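AlgW protein (Pseudomonas aeruginosa, PDB 7CO3) is an HtrA-type serine protease, with a trypsin-like peptidase domain and a PDZ domain, whose activity is probably regulated by bound peptides. Local coordinates at the interface of chains A and B. Coordinates in Å, arbitrary orientation; residue numbers count along the deposited sequence, not the author numbering. Chains: chain A/B, AlgW protein.

Three patches along one seam join the protease domains of chains A and B. Contacts 1 and 2 are neighbours, their C-alpha centres about 6 Å apart, and share A:Lys248 and A:Gln253 of the loop that links strands 238-245 and 256-260. Contact 3 lies about 13 Å from contact 2 and about 18 Å from contact 1, where the start of strand 193-201 of chain B meets the same strand of chain A. The deposited assembly is a trimer, as is usual for HtrA proteases, so this seam probably recurs between neighbouring subunits, and may couple their active-site loops.

Contact 1: the interface of chains A and B. Residues chain A 248-249, 252-253; chain B 249-252.
The loop joining strands 238-245 and 256-260 meets its own copy here, A:Gln253 and A:Ser249 of one chain lying against B:Ser249 to B:Ser252 of the other. In HtrA proteases this segment is loop L2, one of the loops around the active site. A:Gln253 does most of the reaching. Its chain is fully stretched (chi2 180°) and runs alongside the B:Gly251-B:Ser252 backbone, with CD 3.5 Å from B:Gly251 CA; the missing side chain of the glycine allows the amide to come this close. At its tip NE2 lies 3.1 Å from OG of B:Ser249, a distance that allows a hydrogen bond, though OG sits nearly in line with CD-NE2, between the two N-H directions, so any bond is bent and probably weak. The other end of the amide, OE1, accepts the backbone N of A:Lys248 at 3.0 Å in a straight bond that arrives from above the carbonyl plane, 49° out of it. This intrachain bond fixes the rotation of the amide and turns NE2 toward chain B. The two Ser249 side chains meet through their CB atoms, 3.6 Å apart, and both hydroxyls, each tucked between its own backbone N and carbonyl carbon (chi1 66°), bond to water 1. NE2 of A:Gln253 reaches the same water, which may sit close to the trimer axis. On the other flank water 2 joins the two backbones, lying 2.7 Å from both A:Lys248 O and B:Ser249 O.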
ATOM      1  N   LYS A 248      -5.139  -1.845  10.919  1.00 24.86           N
ATOM      2  CA  LYS A 248      -6.414  -2.380  11.355  1.00 34.67           C
ATOM      3  C   LYS A 248      -6.780  -3.675  10.643  1.00 34.56           C
ATOM      4  O   LYS A 248      -7.900  -4.150  10.805  1.00 34.86           O
ATOM      5  CB  LYS A 248      -7.497  -1.318  11.145  1.00 35.65           C
ATOM      6  CG  LYS A 248      -7.049   0.040  11.696  1.00 42.31           C
ATOM      7  CD  LYS A 248      -8.172   0.840  12.328  1.00 49.39           C
ATOM      8  CE  LYS A 248      -7.643   1.708  13.455  1.00 51.47           C
ATOM      9  NZ  LYS A 248      -7.894   1.113  14.797  1.00 56.94           N
ATOM     10  N   SER A 249      -5.855  -4.275   9.891  1.00 35.34           N
ATOM     11  CA  SER A 249      -6.181  -5.393   8.999  1.00 38.59           C
ATOM     12  C   SER A 249      -5.235  -6.586   9.079  1.00 35.91           C
ATOM     13  O   SER A 249      -5.433  -7.546   8.331  1.00 51.31           O
ATOM     14  CB  SER A 249      -6.202  -4.916   7.556  1.00 32.30           C
ATOM     15  OG  SER A 249      -4.898  -4.518   7.164  1.00 29.53           O
ATOM     16  N   SER A 252      -0.108  -4.748   5.694  1.00 19.83           N
ATOM     17  CA  SER A 252       0.370  -3.389   5.458  1.00 18.69           C
ATOM     18  C   SER A 252      -0.788  -2.465   5.080  1.00 21.11           C
ATOM     19  O   SER A 252      -1.636  -2.792   4.229  1.00 16.61           O
ATOM     20  CB  SER A 252       1.424  -3.375   4.364  1.00 17.12           C
ATOM     21  OG  SER A 252       1.934  -2.044   4.246  1.00 20.44           O
ATOM     22  N   GLN A 253      -0.817  -1.306   5.731  1.00 16.38           N
ATOM     23  CA  GLN A 253      -1.629  -0.164   5.320  1.00 19.68           C
ATOM     24  C   GLN A 253      -0.754   1.064   5.104  1.00 17.65           C
ATOM     25  O   GLN A 253      -1.248   2.180   5.174  1.00 17.97           O
ATOM     26  CB  GLN A 253      -2.760   0.070   6.333  1.00 22.69           C
ATOM     27  CG  GLN A 253      -3.741  -1.142   6.278  1.00 24.64           C
ATOM     28  CD  GLN A 253      -4.940  -1.106   7.213  1.00 26.06           C
ATOM     29  OE1 GLN A 253      -4.900  -0.502   8.279  1.00 26.56           O
ATOM     30  NE2 GLN A 253      -6.027  -1.752   6.792  1.00 30.27           N
TER
ATOM     31  N   SER B 249     -10.993  -3.052   4.499  1.00 35.34           N
ATOM     32  CA  SER B 249     -10.217  -3.379   5.699  1.00 38.59           C
ATOM     33  C   SER B 249     -10.131  -2.268   6.740  1.00 35.91           C
ATOM     34  O   SER B 249      -9.464  -2.465   7.759  1.00 51.31           O
ATOM     35  CB  SER B 249      -8.797  -3.759   5.312  1.00 32.30           C
ATOM     36  OG  SER B 249      -8.134  -2.634   4.756  1.00 29.53           O
ATOM     37  N   GLY B 250     -10.742  -1.100   6.517  1.00 37.47           N
ATOM     38  CA  GLY B 250     -10.578  -0.046   7.503  1.00 34.99           C
ATOM     39  C   GLY B 250      -9.329   0.791   7.332  1.00 33.19           C
ATOM     40  O   GLY B 250      -9.157   1.782   8.055  1.00 32.50           O
ATOM     41  N   GLY B 251      -8.466   0.448   6.387  1.00 23.85           N
ATOM     42  CA  GLY B 251      -7.298   1.253   6.124  1.00 23.96           C
ATOM     43  C   GLY B 251      -6.861   1.135   4.686  1.00 21.83           C
ATOM     44  O   GLY B 251      -7.544   0.547   3.852  1.00 25.20           O
ATOM     45  N   SER B 252      -5.716   1.745   4.388  1.00 19.83           N
ATOM     46  CA  SER B 252      -5.352   1.957   2.991  1.00 18.69           C
ATOM     47  C   SER B 252      -5.196   0.621   2.263  1.00 21.11           C
ATOM     48  O   SER B 252      -4.546  -0.321   2.753  1.00 16.61           O
ATOM     49  CB  SER B 252      -4.064   2.757   2.890  1.00 17.12           C
ATOM     50  OG  SER B 252      -3.809   3.028   1.508  1.00 20.44           O
TER
HETATM   51  O   HOH W   1      -5.546  -3.906   4.398  0.33 10.58           O
HETATM   52  O   HOH W   2      -9.840  -4.759   9.091  1.00 63.71           O

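Contact 2: the interface of chains A and B. Residues chain A 246, 248, 253, 255; chain B 187-188, 223.
With CG anti to its backbone N (chi1 -166°), A:Phe246 swings its ring over B:Phe188, whose own CG stands beside the backbone N and carries the ring out from the 3-10 helix 187-189 toward chain A. The rings are tilted rather than parallel: CE1 of A:Phe246 rests 3.4 Å above the B:Phe188 plane, toward its rim, and CD1 comes 3.4 Å from CD2 of B:Phe188. The aliphatic part of A:Lys248, poorly ordered, runs the opposite way past CE1 of B:Phe188. Near CZ lies OE1 of A:Gln253, the amide plane only 11° from that of the ring. B:Phe188 is thus bordered by aromatic, aliphatic and amide groups of chain A and loses 82 Å² of surface to it. Beyond it the CD1 methyl of A:Ile255 abuts CG of B:Pro187 at 3.7 Å. B:Asn223 belongs to the NPGNAGG segment, where an engineered alanine replaces the catalytic serine, so this contact may tie the active-site loop of one subunit to loop L2 of the next. The tie is a straight hydrogen bond (169° at H) from B:Asn223 ND2 to the backbone O of A:Gln253, 3.0 Å long, met nearly along the C=O axis and close to the asparagine amide plane.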
ATOM      1  N   PHE A 246       1.514  -0.351  11.967  1.00 26.90           N
ATOM      2  CA  PHE A 246       0.218   0.007  12.520  1.00 35.47           C
ATOM      3  C   PHE A 246      -0.814  -0.332  11.457  1.00 27.55           C
ATOM      4  O   PHE A 246      -0.709   0.120  10.307  1.00 22.65           O
ATOM      5  CB  PHE A 246       0.128   1.485  12.922  1.00 34.87           C
ATOM      6  CG  PHE A 246      -1.056   1.784  13.779  1.00 39.23           C
ATOM      7  CD1 PHE A 246      -2.332   1.948  13.214  1.00 36.12           C
ATOM      8  CD2 PHE A 246      -0.925   1.850  15.157  1.00 44.78           C
ATOM      9  CE1 PHE A 246      -3.450   2.191  14.021  1.00 35.30           C
ATOM     10  CE2 PHE A 246      -2.036   2.101  15.968  1.00 43.19           C
ATOM     11  CZ  PHE A 246      -3.290   2.268  15.404  1.00 44.63           C
ATOM     12  N   LYS A 248      -5.139  -1.845  10.919  1.00 24.86           N
ATOM     13  CA  LYS A 248      -6.414  -2.380  11.355  1.00 34.67           C
ATOM     14  C   LYS A 248      -6.780  -3.675  10.643  1.00 34.56           C
ATOM     15  O   LYS A 248      -7.900  -4.150  10.805  1.00 34.86           O
ATOM     16  CB  LYS A 248      -7.497  -1.318  11.145  1.00 35.65           C
ATOM     17  CG  LYS A 248      -7.049   0.040  11.696  1.00 42.31           C
ATOM     18  CD  LYS A 248      -8.172   0.840  12.328  1.00 49.39           C
ATOM     19  CE  LYS A 248      -7.643   1.708  13.455  1.00 51.47           C
ATOM     20  NZ  LYS A 248      -7.894   1.113  14.797  1.00 56.94           N
ATOM     21  N   GLN A 253      -0.817  -1.306   5.731  1.00 16.38           N
ATOM     22  CA  GLN A 253      -1.629  -0.164   5.320  1.00 19.68           C
ATOM     23  C   GLN A 253      -0.754   1.064   5.104  1.00 17.65           C
ATOM     24  O   GLN A 253      -1.248   2.180   5.174  1.00 17.97           O
ATOM     25  CB  GLN A 253      -2.760   0.070   6.333  1.00 22.69           C
ATOM     26  CG  GLN A 253      -3.741  -1.142   6.278  1.00 24.64           C
ATOM     27  CD  GLN A 253      -4.940  -1.106   7.213  1.00 26.06           C
ATOM     28  OE1 GLN A 253      -4.900  -0.502   8.279  1.00 26.56           O
ATOM     29  NE2 GLN A 253      -6.027  -1.752   6.792  1.00 30.27           N
ATOM     30  N   ILE A 255       1.844   2.161   6.955  1.00 15.82           N
ATOM     31  CA  ILE A 255       2.375   2.780   8.178  1.00 15.35           C
ATOM     32  C   ILE A 255       3.284   1.737   8.840  1.00 15.22           C
ATOM     33  O   ILE A 255       2.846   0.931   9.655  1.00 18.74           O
ATOM     34  CB  ILE A 255       1.253   3.233   9.123  1.00 15.26           C
ATOM     35  CG1 ILE A 255       0.202   4.114   8.414  1.00 13.89           C
ATOM     36  CG2 ILE A 255       1.847   3.929  10.415  1.00 15.98           C
ATOM     37  CD1 ILE A 255       0.712   5.364   7.910  1.00 14.74           C
TER
ATOM     38  N   PRO B 187      -2.298  10.106   9.894  1.00 18.65           N
ATOM     39  CA  PRO B 187      -3.014   8.818   9.905  1.00 19.80           C
ATOM     40  C   PRO B 187      -2.954   8.162  11.275  1.00 17.18           C
ATOM     41  O   PRO B 187      -1.904   8.088  11.907  1.00 18.99           O
ATOM     42  CB  PRO B 187      -2.266   7.985   8.861  1.00 16.63           C
ATOM     43  CG  PRO B 187      -0.934   8.591   8.783  1.00 15.77           C
ATOM     44  CD  PRO B 187      -1.160  10.062   8.978  1.00 17.25           C
ATOM     45  N   PHE B 188      -4.108   7.709  11.735  1.00 19.50           N
ATOM     46  CA  PHE B 188      -4.282   7.056  13.033  1.00 31.75           C
ATOM     47  C   PHE B 188      -3.740   7.882  14.202  1.00 29.27           C
ATOM     48  O   PHE B 188      -3.571   7.339  15.286  1.00 26.48           O
ATOM     49  CB  PHE B 188      -3.642   5.659  13.043  1.00 27.44           C
ATOM     50  CG  PHE B 188      -4.105   4.777  11.916  1.00 24.29           C
ATOM     51  CD1 PHE B 188      -5.436   4.425  11.803  1.00 29.61           C
ATOM     52  CD2 PHE B 188      -3.215   4.304  10.976  1.00 23.03           C
ATOM     53  CE1 PHE B 188      -5.884   3.603  10.752  1.00 27.49           C
ATOM     54  CE2 PHE B 188      -3.649   3.454   9.912  1.00 25.48           C
ATOM     55  CZ  PHE B 188      -4.986   3.128   9.805  1.00 23.00           C
ATOM     56  N   ASN B 223      -5.179   6.953   5.089  1.00 15.35           N
ATOM     57  CA  ASN B 223      -5.820   6.265   6.196  1.00 20.06           C
ATOM     58  C   ASN B 223      -6.712   7.195   6.992  1.00 21.57           C
ATOM     59  O   ASN B 223      -6.579   8.414   6.876  1.00 20.96           O
ATOM     60  CB  ASN B 223      -4.743   5.695   7.127  1.00 17.60           C
ATOM     61  CG  ASN B 223      -4.119   4.430   6.547  1.00 20.10           C
ATOM     62  OD1 ASN B 223      -4.775   3.392   6.529  1.00 14.88           O
ATOM     63  ND2 ASN B 223      -2.878   4.519   6.087  1.00 13.72           N
TER

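Contact 3: the interface of chains A and B. Residues chain A 177-178, 198-200, 219; chain B 59, 193-196.
The carboxylate of A:Asp219 is the flat group of this patch, with CA and CB of B:Thr195 to one side of its plane and water 3 to the other. Each oxygen takes a backbone N-H at its outer end: OD1 accepts A:Ile198 N at 2.7 Å within its own chain, and OD2 accepts B:Met196 N at 2.8 Å across the interface. The side chain is therefore anchored at one oxygen while it grips the neighbouring strand with the other, and the two N-H groups would be expected to favour the charged form. Water 3 links OD2 to B:Met196 O as well. Strand 193-201 of chain A meets the beginning of its copy in chain B, where B:Val194 N donates to A:Ser200 O on a lone pair, 3.1 Å away. Beside this backbone bond lies an apolar cluster. A:Ile198, its CG1 in the crowded position (chi1 59°), sends CD1 across B:Val194 at about a right angle, 3.6 Å from CG1, while CG2 leans on CB of B:Met196. CG2 of A:Thr177 is bounded by B:Val194 and by B:Val59 of helix 56-62. The A:Ser200 hydroxyl closes the patch, OG donating to B:Val194 O at 2.7 Å, tilted 25° from the carbonyl plane.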
ATOM      1  N   THR A 177      12.858  13.017   5.587  1.00 20.84           N
ATOM      2  CA  THR A 177      11.509  12.656   5.165  1.00 24.17           C
ATOM      3  C   THR A 177      11.291  12.996   3.698  1.00 27.63           C
ATOM      4  O   THR A 177      11.608  14.095   3.243  1.00 21.77           O
ATOM      5  CB  THR A 177      10.491  13.379   6.049  1.00 24.64           C
ATOM      6  OG1 THR A 177      10.618  12.870   7.372  1.00 29.84           O
ATOM      7  CG2 THR A 177       9.037  13.190   5.564  1.00 24.55           C
ATOM      8  N   GLY A 178      10.750  12.041   2.949  1.00 20.63           N
ATOM      9  CA  GLY A 178      10.625  12.194   1.524  1.00 23.07           C
ATOM     10  C   GLY A 178      11.680  11.459   0.724  1.00 19.76           C
ATOM     11  O   GLY A 178      11.493  11.272  -0.472  1.00 17.71           O
ATOM     12  N   ILE A 198       8.736   5.758   0.762  1.00 15.86           N
ATOM     13  CA  ILE A 198       9.559   6.881   1.227  1.00 17.40           C
ATOM     14  C   ILE A 198       9.662   6.838   2.742  1.00 17.19           C
ATOM     15  O   ILE A 198       8.864   6.191   3.426  1.00 17.23           O
ATOM     16  CB  ILE A 198       9.030   8.282   0.822  1.00 15.95           C
ATOM     17  CG1 ILE A 198       7.600   8.502   1.373  1.00 14.49           C
ATOM     18  CG2 ILE A 198       9.103   8.538  -0.701  1.00 19.25           C
ATOM     19  CD1 ILE A 198       7.191   9.966   1.380  1.00 15.76           C
ATOM     20  N   ILE A 199      10.663   7.553   3.260  1.00 16.90           N
ATOM     21  CA  ILE A 199      10.675   7.925   4.677  1.00 16.01           C
ATOM     22  C   ILE A 199       9.471   8.815   4.923  1.00 16.74           C
ATOM     23  O   ILE A 199       9.391   9.914   4.367  1.00 20.92           O
ATOM     24  CB  ILE A 199      11.981   8.655   5.052  1.00 18.21           C
ATOM     25  CG1 ILE A 199      13.213   7.837   4.688  1.00 16.28           C
ATOM     26  CG2 ILE A 199      11.983   9.079   6.552  1.00 21.66           C
ATOM     27  CD1 ILE A 199      13.214   6.417   5.261  1.00 20.04           C
ATOM     28  N   SER A 200       8.541   8.346   5.766  1.00 15.50           N
ATOM     29  CA  SER A 200       7.311   9.067   6.067  1.00 17.60           C
ATOM     30  C   SER A 200       7.484  10.049   7.217  1.00 21.17           C
ATOM     31  O   SER A 200       6.707  11.008   7.333  1.00 17.57           O
ATOM     32  CB  SER A 200       6.191   8.083   6.388  1.00 16.71           C
ATOM     33  OG  SER A 200       5.827   7.397   5.209  1.00 18.24           O
ATOM     34  N   ASP A 219       6.323   4.212   4.255  1.00 13.45           N
ATOM     35  CA  ASP A 219       5.167   3.590   3.615  1.00 17.05           C
ATOM     36  C   ASP A 219       5.554   2.439   2.683  1.00 16.12           C
ATOM     37  O   ASP A 219       4.674   1.873   2.051  1.00 15.05           O
ATOM     38  CB  ASP A 219       4.284   4.626   2.907  1.00 16.28           C
ATOM     39  CG  ASP A 219       4.992   5.341   1.756  1.00 18.41           C
ATOM     40  OD1 ASP A 219       6.222   5.160   1.582  1.00 18.57           O
ATOM     41  OD2 ASP A 219       4.302   6.099   1.022  1.00 22.22           O
TER
ATOM     42  N   VAL B  59       8.755  17.896   0.484  1.00 27.56           N
ATOM     43  CA  VAL B  59       8.215  17.799   1.846  1.00 27.45           C
ATOM     44  C   VAL B  59       8.585  19.043   2.652  1.00 27.34           C
ATOM     45  O   VAL B  59       7.748  19.634   3.337  1.00 25.63           O
ATOM     46  CB  VAL B  59       8.716  16.525   2.561  1.00 26.40           C
ATOM     47  CG1 VAL B  59       8.503  16.648   4.123  1.00 21.56           C
ATOM     48  CG2 VAL B  59       8.101  15.227   1.980  1.00 22.71           C
ATOM     49  N   THR B 193       2.556  12.733   8.736  1.00 20.89           N
ATOM     50  CA  THR B 193       3.052  11.584   7.994  1.00 20.01           C
ATOM     51  C   THR B 193       3.035  11.905   6.505  1.00 19.32           C
ATOM     52  O   THR B 193       2.053  12.435   5.998  1.00 19.12           O
ATOM     53  CB  THR B 193       2.177  10.339   8.280  1.00 19.91           C
ATOM     54  OG1 THR B 193       2.386   9.871   9.620  1.00 19.56           O
ATOM     55  CG2 THR B 193       2.477   9.188   7.243  1.00 18.53           C
ATOM     56  N   VAL B 194       4.112  11.600   5.800  1.00 14.78           N
ATOM     57  CA  VAL B 194       4.148  11.806   4.355  1.00 16.99           C
ATOM     58  C   VAL B 194       4.116  10.446   3.681  1.00 15.51           C
ATOM     59  O   VAL B 194       4.948   9.604   3.975  1.00 15.52           O
ATOM     60  CB  VAL B 194       5.377  12.615   3.889  1.00 18.23           C
ATOM     61  CG1 VAL B 194       5.264  12.895   2.352  1.00 19.74           C
ATOM     62  CG2 VAL B 194       5.462  13.926   4.638  1.00 18.47           C
ATOM     63  N   THR B 195       3.191  10.249   2.749  1.00 15.37           N
ATOM     64  CA  THR B 195       3.198   9.051   1.916  1.00 13.96           C
ATOM     65  C   THR B 195       3.290   9.437   0.449  1.00 15.04           C
ATOM     66  O   THR B 195       2.915  10.530   0.069  1.00 18.01           O
ATOM     67  CB  THR B 195       1.964   8.187   2.160  1.00 14.12           C
ATOM     68  OG1 THR B 195       0.796   9.007   2.015  1.00 18.61           O
ATOM     69  CG2 THR B 195       1.978   7.622   3.553  1.00 11.73           C
ATOM     70  N   MET B 196       3.743   8.499  -0.381  1.00 14.23           N
ATOM     71  CA  MET B 196       4.040   8.769  -1.773  1.00 16.25           C
ATOM     72  C   MET B 196       3.323   7.774  -2.673  1.00 17.81           C
ATOM     73  O   MET B 196       3.253   6.579  -2.356  1.00 16.84           O
ATOM     74  CB  MET B 196       5.545   8.683  -2.011  1.00 14.08           C
ATOM     75  CG  MET B 196       5.962   9.121  -3.380  1.00 19.52           C
ATOM     76  SD  MET B 196       6.017   7.733  -4.552  1.00 22.59           S
ATOM     77  CE  MET B 196       7.328   6.721  -3.816  1.00 17.42           C
TER
HETATM   78  O   HOH W   3       1.966   4.915  -0.145  1.00 19.86           O